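Local coordinates for SA0254 protein (Staphylococcus aureus subsp. aureus, PDB 2OOI) that is of unknown function but carries a UTRA domain, a fold that in GntR-type transcription regulators usually binds a small effector molecule, at residues L119-Q132 and S144-F156. Numbering follows the deposited sequence.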
loop_
_atom_site.group_PDB
_atom_site.type_symbol
_atom_site.label_atom_id
_atom_site.label_comp_id
_atom_site.label_asym_id
_atom_site.label_seq_id
_atom_site.Cartn_x
_atom_site.Cartn_y
_atom_site.Cartn_z
ATOM N N LEU B 119 -12.471 -2.842 16.057
ATOM C CA LEU B 119 -12.292 -1.621 15.289
ATOM C C LEU B 119 -13.605 -0.832 15.226
ATOM O O LEU B 119 -13.688 0.199 14.538
ATOM C CB LEU B 119 -11.814 -1.948 13.867
ATOM C CG LEU B 119 -10.442 -2.613 13.672
ATOM C CD1 LEU B 119 -10.258 -3.096 12.236
ATOM C CD2 LEU B 119 -9.305 -1.682 14.047
ATOM N N GLN B 120 -14.635 -1.296 15.936
ATOM C CA GLN B 120 -15.924 -0.598 15.934
ATOM C C GLN B 120 -16.496 -0.374 14.526
ATOM O O GLN B 120 -16.841 0.768 14.143
ATOM C CB GLN B 120 -15.778 0.728 16.645
ATOM C CG GLN B 120 -15.449 0.572 18.099
ATOM C CD GLN B 120 -15.439 1.911 18.767
ATOM O OE1 GLN B 120 -16.471 2.385 19.261
ATOM N NE2 GLN B 120 -14.286 2.582 18.710
ATOM N N LEU B 121 -16.564 -1.484 13.780
ATOM C CA LEU B 121 -17.116 -1.558 12.429
ATOM C C LEU B 121 -17.980 -2.820 12.390
ATOM O O LEU B 121 -18.103 -3.506 13.403
ATOM C CB LEU B 121 -15.974 -1.636 11.401
ATOM C CG LEU B 121 -15.197 -0.311 11.206
ATOM C CD1 LEU B 121 -13.855 -0.436 10.436
ATOM C CD2 LEU B 121 -16.114 0.738 10.546
ATOM N N SER B 122 -18.537 -3.157 11.223
ATOM C CA SER B 122 -19.381 -4.368 11.090
ATOM C C SER B 122 -18.645 -5.538 10.431
ATOM O O SER B 122 -17.876 -5.321 9.479
ATOM C CB SER B 122 -20.604 -4.053 10.240
ATOM O OG SER B 122 -21.185 -2.832 10.640
ATOM N N THR B 123 -18.931 -6.763 10.894
ATOM C CA THR B 123 -18.478 -7.979 10.206
ATOM C C THR B 123 -18.601 -7.838 8.690
ATOM O O THR B 123 -19.672 -7.491 8.177
ATOM C CB THR B 123 -19.290 -9.241 10.616
ATOM O OG1 THR B 123 -19.168 -9.458 12.027
ATOM C CG2 THR B 123 -18.777 -10.504 9.883
ATOM N N GLY B 124 -17.504 -8.100 7.985
ATOM C CA GLY B 124 -17.533 -8.099 6.526
ATOM C C GLY B 124 -17.188 -6.777 5.866
ATOM O O GLY B 124 -16.940 -6.727 4.675
ATOM N N GLU B 125 -17.178 -5.694 6.629
ATOM C CA GLU B 125 -16.752 -4.417 6.077
ATOM C C GLU B 125 -15.260 -4.446 5.759
ATOM O O GLU B 125 -14.506 -5.195 6.386
ATOM C CB GLU B 125 -17.066 -3.278 7.043
ATOM C CG GLU B 125 -18.505 -2.845 6.995
ATOM C CD GLU B 125 -18.742 -1.608 7.782
ATOM O OE1 GLU B 125 -18.374 -1.587 8.985
ATOM O OE2 GLU B 125 -19.300 -0.662 7.182
ATOM N N PRO B 126 -14.825 -3.622 4.806
ATOM C CA PRO B 126 -13.472 -3.725 4.292
ATOM C C PRO B 126 -12.358 -3.428 5.306
ATOM O O PRO B 126 -12.571 -2.706 6.296
ATOM C CB PRO B 126 -13.435 -2.667 3.179
ATOM C CG PRO B 126 -14.860 -2.324 2.884
ATOM C CD PRO B 126 -15.579 -2.538 4.174
ATOM N N CYS B 127 -11.176 -3.991 5.050
ATOM C CA CYS B 127 -9.961 -3.657 5.817
ATOM C C CYS B 127 -8.742 -3.768 4.909
ATOM O O CYS B 127 -8.871 -4.203 3.767
ATOM C CB CYS B 127 -9.800 -4.604 7.010
ATOM S SG CYS B 127 -9.813 -6.376 6.537
ATOM N N LEU B 128 -7.579 -3.357 5.417
ATOM C CA LEU B 128 -6.281 -3.680 4.828
ATOM C C LEU B 128 -5.608 -4.675 5.748
ATOM O O LEU B 128 -5.468 -4.408 6.947
ATOM C CB LEU B 128 -5.389 -2.429 4.713
ATOM C CG LEU B 128 -4.155 -2.535 3.795
ATOM C CD1 LEU B 128 -4.603 -2.707 2.356
ATOM C CD2 LEU B 128 -3.233 -1.328 3.890
ATOM N N ARG B 129 -5.214 -5.819 5.208
ATOM C CA ARG B 129 -4.389 -6.800 5.933
ATOM C C ARG B 129 -2.959 -6.576 5.445
ATOM O O ARG B 129 -2.668 -6.719 4.258
ATOM C CB ARG B 129 -4.825 -8.251 5.703
ATOM C CG ARG B 129 -6.284 -8.438 5.403
ATOM C CD ARG B 129 -6.824 -9.830 5.693
ATOM N NE ARG B 129 -7.116 -9.858 7.119
ATOM C CZ ARG B 129 -8.314 -9.970 7.700
ATOM N NH1 ARG B 129 -9.451 -10.168 7.049
ATOM N NH2 ARG B 129 -8.354 -9.904 8.995
ATOM N N TYR B 130 -2.089 -6.207 6.370
ATOM C CA TYR B 130 -0.744 -5.742 6.088
ATOM C C TYR B 130 0.209 -6.611 6.905
ATOM O O TYR B 130 -0.066 -6.907 8.060
ATOM C CB TYR B 130 -0.713 -4.295 6.532
ATOM C CG TYR B 130 0.567 -3.509 6.474
ATOM C CD1 TYR B 130 0.761 -2.521 5.501
ATOM C CD2 TYR B 130 1.546 -3.664 7.463
ATOM C CE1 TYR B 130 1.913 -1.738 5.487
ATOM C CE2 TYR B 130 2.703 -2.877 7.466
ATOM C CZ TYR B 130 2.875 -1.924 6.478
ATOM O OH TYR B 130 4.024 -1.149 6.497
ATOM N N HIS B 131 1.279 -7.093 6.286
ATOM C CA HIS B 131 2.245 -7.959 6.974
ATOM C C HIS B 131 3.609 -7.361 6.817
ATOM O O HIS B 131 3.960 -6.937 5.738
ATOM C CB HIS B 131 2.277 -9.396 6.432
ATOM C CG HIS B 131 3.194 -10.291 7.211
ATOM N ND1 HIS B 131 2.752 -11.088 8.246
ATOM C CD2 HIS B 131 4.541 -10.442 7.171
ATOM C CE1 HIS B 131 3.779 -11.727 8.778
ATOM N NE2 HIS B 131 4.876 -11.344 8.151
ATOM N N GLN B 132 4.386 -7.336 7.887
ATOM C CA GLN B 132 5.727 -6.801 7.780
ATOM C C GLN B 132 6.729 -7.717 8.480
ATOM O O GLN B 132 6.488 -8.135 9.600
ATOM C CB GLN B 132 5.764 -5.382 8.344
ATOM C CG GLN B 132 7.048 -4.624 7.997
ATOM C CD GLN B 132 6.959 -3.105 8.167
ATOM O OE1 GLN B 132 7.957 -2.402 7.981
ATOM N NE2 GLN B 132 5.772 -2.596 8.509
ATOM N N SER B 144 7.786 -10.599 13.148
ATOM C CA SER B 144 6.740 -10.925 12.174
ATOM C C SER B 144 5.439 -10.264 12.591
ATOM O O SER B 144 4.852 -10.654 13.584
ATOM C CB SER B 144 6.523 -12.444 12.142
ATOM O OG SER B 144 5.533 -12.839 11.199
ATOM N N SER B 145 4.966 -9.295 11.823
ATOM C CA SER B 145 3.766 -8.528 12.206
ATOM C C SER B 145 2.630 -8.542 11.175
ATOM O O SER B 145 2.832 -8.302 9.969
ATOM C CB SER B 145 4.143 -7.073 12.517
ATOM O OG SER B 145 4.738 -6.982 13.815
ATOM N N ASP B 146 1.436 -8.845 11.671
ATOM C CA ASP B 146 0.218 -8.678 10.910
ATOM C C ASP B 146 -0.581 -7.563 11.501
ATOM O O ASP B 146 -0.793 -7.520 12.718
ATOM C CB ASP B 146 -0.597 -9.941 10.930
ATOM C CG ASP B 146 -0.028 -10.942 10.063
ATOM O OD1 ASP B 146 0.241 -10.610 8.896
ATOM O OD2 ASP B 146 0.203 -12.048 10.530
ATOM N N ILE B 147 -1.019 -6.663 10.638
ATOM C CA ILE B 147 -1.841 -5.549 11.043
ATOM C C ILE B 147 -3.141 -5.603 10.273
ATOM O O ILE B 147 -3.127 -5.837 9.067
ATOM C CB ILE B 147 -1.126 -4.261 10.759
ATOM C CG1 ILE B 147 0.255 -4.305 11.423
ATOM C CG2 ILE B 147 -1.952 -3.073 11.223
ATOM C CD1 ILE B 147 1.005 -2.981 11.402
ATOM N N VAL B 148 -4.272 -5.426 10.956
ATOM C CA VAL B 148 -5.523 -5.183 10.215
ATOM C C VAL B 148 -5.992 -3.750 10.478
ATOM O O VAL B 148 -6.214 -3.351 11.609
ATOM C CB VAL B 148 -6.573 -6.351 10.356
ATOM C CG1 VAL B 148 -7.829 -5.999 9.675
ATOM C CG2 VAL B 148 -6.059 -7.665 9.917
ATOM N N PHE B 149 -6.052 -2.969 9.401
ATOM C CA PHE B 149 -6.357 -1.548 9.466
ATOM C C PHE B 149 -7.848 -1.243 9.378
ATOM O O PHE B 149 -8.610 -1.888 8.651
ATOM C CB PHE B 149 -5.655 -0.807 8.335
ATOM C CG PHE B 149 -4.169 -0.636 8.534
ATOM C CD1 PHE B 149 -3.273 -1.505 7.955
ATOM C CD2 PHE B 149 -3.675 0.416 9.294
ATOM C CE1 PHE B 149 -1.902 -1.339 8.142
ATOM C CE2 PHE B 149 -2.319 0.586 9.476
ATOM C CZ PHE B 149 -1.431 -0.290 8.889
ATOM N N HIS B 150 -8.245 -0.238 10.149
ATOM C CA HIS B 150 -9.560 0.395 10.035
ATOM C C HIS B 150 -9.637 1.096 8.682
ATOM O O HIS B 150 -8.811 1.946 8.394
ATOM C CB HIS B 150 -9.710 1.418 11.165
ATOM C CG HIS B 150 -11.077 2.006 11.260
ATOM N ND1 HIS B 150 -11.936 1.724 12.302
ATOM C CD2 HIS B 150 -11.748 2.834 10.425
ATOM C CE1 HIS B 150 -13.074 2.371 12.109
ATOM N NE2 HIS B 150 -12.988 3.045 10.972
ATOM N N TYR B 151 -10.614 0.764 7.851
ATOM C CA TYR B 151 -10.574 1.233 6.475
ATOM C C TYR B 151 -10.837 2.721 6.261
ATOM O O TYR B 151 -10.393 3.270 5.252
ATOM C CB TYR B 151 -11.463 0.398 5.573
ATOM C CG TYR B 151 -12.903 0.788 5.559
ATOM C CD1 TYR B 151 -13.426 1.506 4.501
ATOM C CD2 TYR B 151 -13.757 0.418 6.592
ATOM C CE1 TYR B 151 -14.748 1.867 4.485
ATOM C CE2 TYR B 151 -15.075 0.759 6.570
ATOM C CZ TYR B 151 -15.565 1.488 5.514
ATOM O OH TYR B 151 -16.882 1.843 5.472
ATOM N N ARG B 152 -11.567 3.356 7.173
ATOM C CA ARG B 152 -11.822 4.802 7.100
ATOM C C ARG B 152 -10.689 5.622 7.709
ATOM O O ARG B 152 -10.308 6.645 7.165
ATOM C CB ARG B 152 -13.134 5.186 7.790
ATOM C CG ARG B 152 -14.393 4.680 7.106
ATOM C CD ARG B 152 -15.701 5.085 7.869
ATOM N NE ARG B 152 -16.877 4.546 7.170
ATOM C CZ ARG B 152 -18.165 4.629 7.565
ATOM N NH1 ARG B 152 -18.548 5.319 8.660
ATOM N NH2 ARG B 152 -19.106 4.033 6.822
ATOM N N HIS B 153 -10.140 5.161 8.818
ATOM C CA HIS B 153 -9.205 5.953 9.575
ATOM C C HIS B 153 -7.796 5.848 9.012
ATOM O O HIS B 153 -6.965 6.676 9.351
ATOM C CB HIS B 153 -9.186 5.522 11.046
ATOM C CG HIS B 153 -10.448 5.830 11.797
ATOM N ND1 HIS B 153 -10.713 5.324 13.052
ATOM C CD2 HIS B 153 -11.544 6.544 11.444
ATOM C CE1 HIS B 153 -11.905 5.733 13.448
ATOM N NE2 HIS B 153 -12.431 6.473 12.492
ATOM N N ALA B 154 -7.517 4.848 8.170
ATOM C CA ALA B 154 -6.162 4.616 7.637
ATOM C C ALA B 154 -6.089 5.050 6.179
ATOM O O ALA B 154 -6.838 4.558 5.335
ATOM C CB ALA B 154 -5.770 3.143 7.759
ATOM N N GLN B 155 -5.176 5.976 5.893
ATOM C CA GLN B 155 -5.030 6.581 4.559
ATOM C C GLN B 155 -3.526 6.683 4.280
ATOM O O GLN B 155 -2.805 7.271 5.051
ATOM C CB GLN B 155 -5.700 7.954 4.525
ATOM C CG GLN B 155 -7.190 8.005 5.018
ATOM C CD GLN B 155 -8.237 7.758 3.900
ATOM O OE1 GLN B 155 -8.259 8.443 2.870
ATOM N NE2 GLN B 155 -9.111 6.769 4.119
ATOM N N PHE B 156 -3.049 6.092 3.192
ATOM C CA PHE B 156 -1.622 5.782 3.050
ATOM C C PHE B 156 -0.919 6.664 2.019
ATOM O O PHE B 156 -1.579 7.339 1.214
ATOM C CB PHE B 156 -1.459 4.300 2.698
ATOM C CG PHE B 156 -2.036 3.367 3.729
ATOM C CD1 PHE B 156 -3.375 2.997 3.681
ATOM C CD2 PHE B 156 -1.247 2.871 4.751
ATOM C CE1 PHE B 156 -3.921 2.159 4.628
ATOM C CE2 PHE B 156 -1.782 2.013 5.707
ATOM C CZ PHE B 156 -3.122 1.659 5.647
HETATM O O HOH W 1 -11.441 -1.820 8.482
#
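His131 meets Asp146 across a non-hydrogen-bonded pair of two antiparallel strands. Its ND1 donates to Asp146 OD1 at 2.6 Å, nearly in the imidazole plane but from above the carboxylate plane. CG of His131 lies anti to the backbone N (chi1 -176°), which lays the ring over Ser145 O. Next along this face, Val148 CG2 touches NH2 of Arg129.

On the other face, the edge of Phe149 points at the face of Tyr130, with ring planes at 84°. Phe149 CE1 comes to 3.6 Å from Tyr130 CB. Phe156 CZ covers one face of Phe149, and Leu128 CD2 touches the same CZ at 3.5 Å.

Backbone bonds join Tyr130 with Ile147 in both directions and Gln132 with Ser145 likewise. The pairing gives way near Cys127, where a water O lies 2.6 Å from Pro126 O, donates to it and to Phe149 O, and weakly accepts from Tyr151 N. Beyond it, Leu121 CD1 makes a CH-pi contact over the His150 ring, 3.4 Å from its centroid. Pro126 CD lies over one face of Tyr151 in another.

Glu40 accepts from His131 NE2 and also bonds Ser144 OG, while Glu115 forms a salt bridge with Arg129. Phe156 meets Phe106 of the second subunit. One face of this UTRA-domain hairpin thus joins the His131-Asp146 pair and Arg129 beside Val148. The other is largely apolar and aromatic, with Gln132 and Ser145 at its end. With carboxylates at both ring nitrogens, His131 is probably biased toward its protonated form.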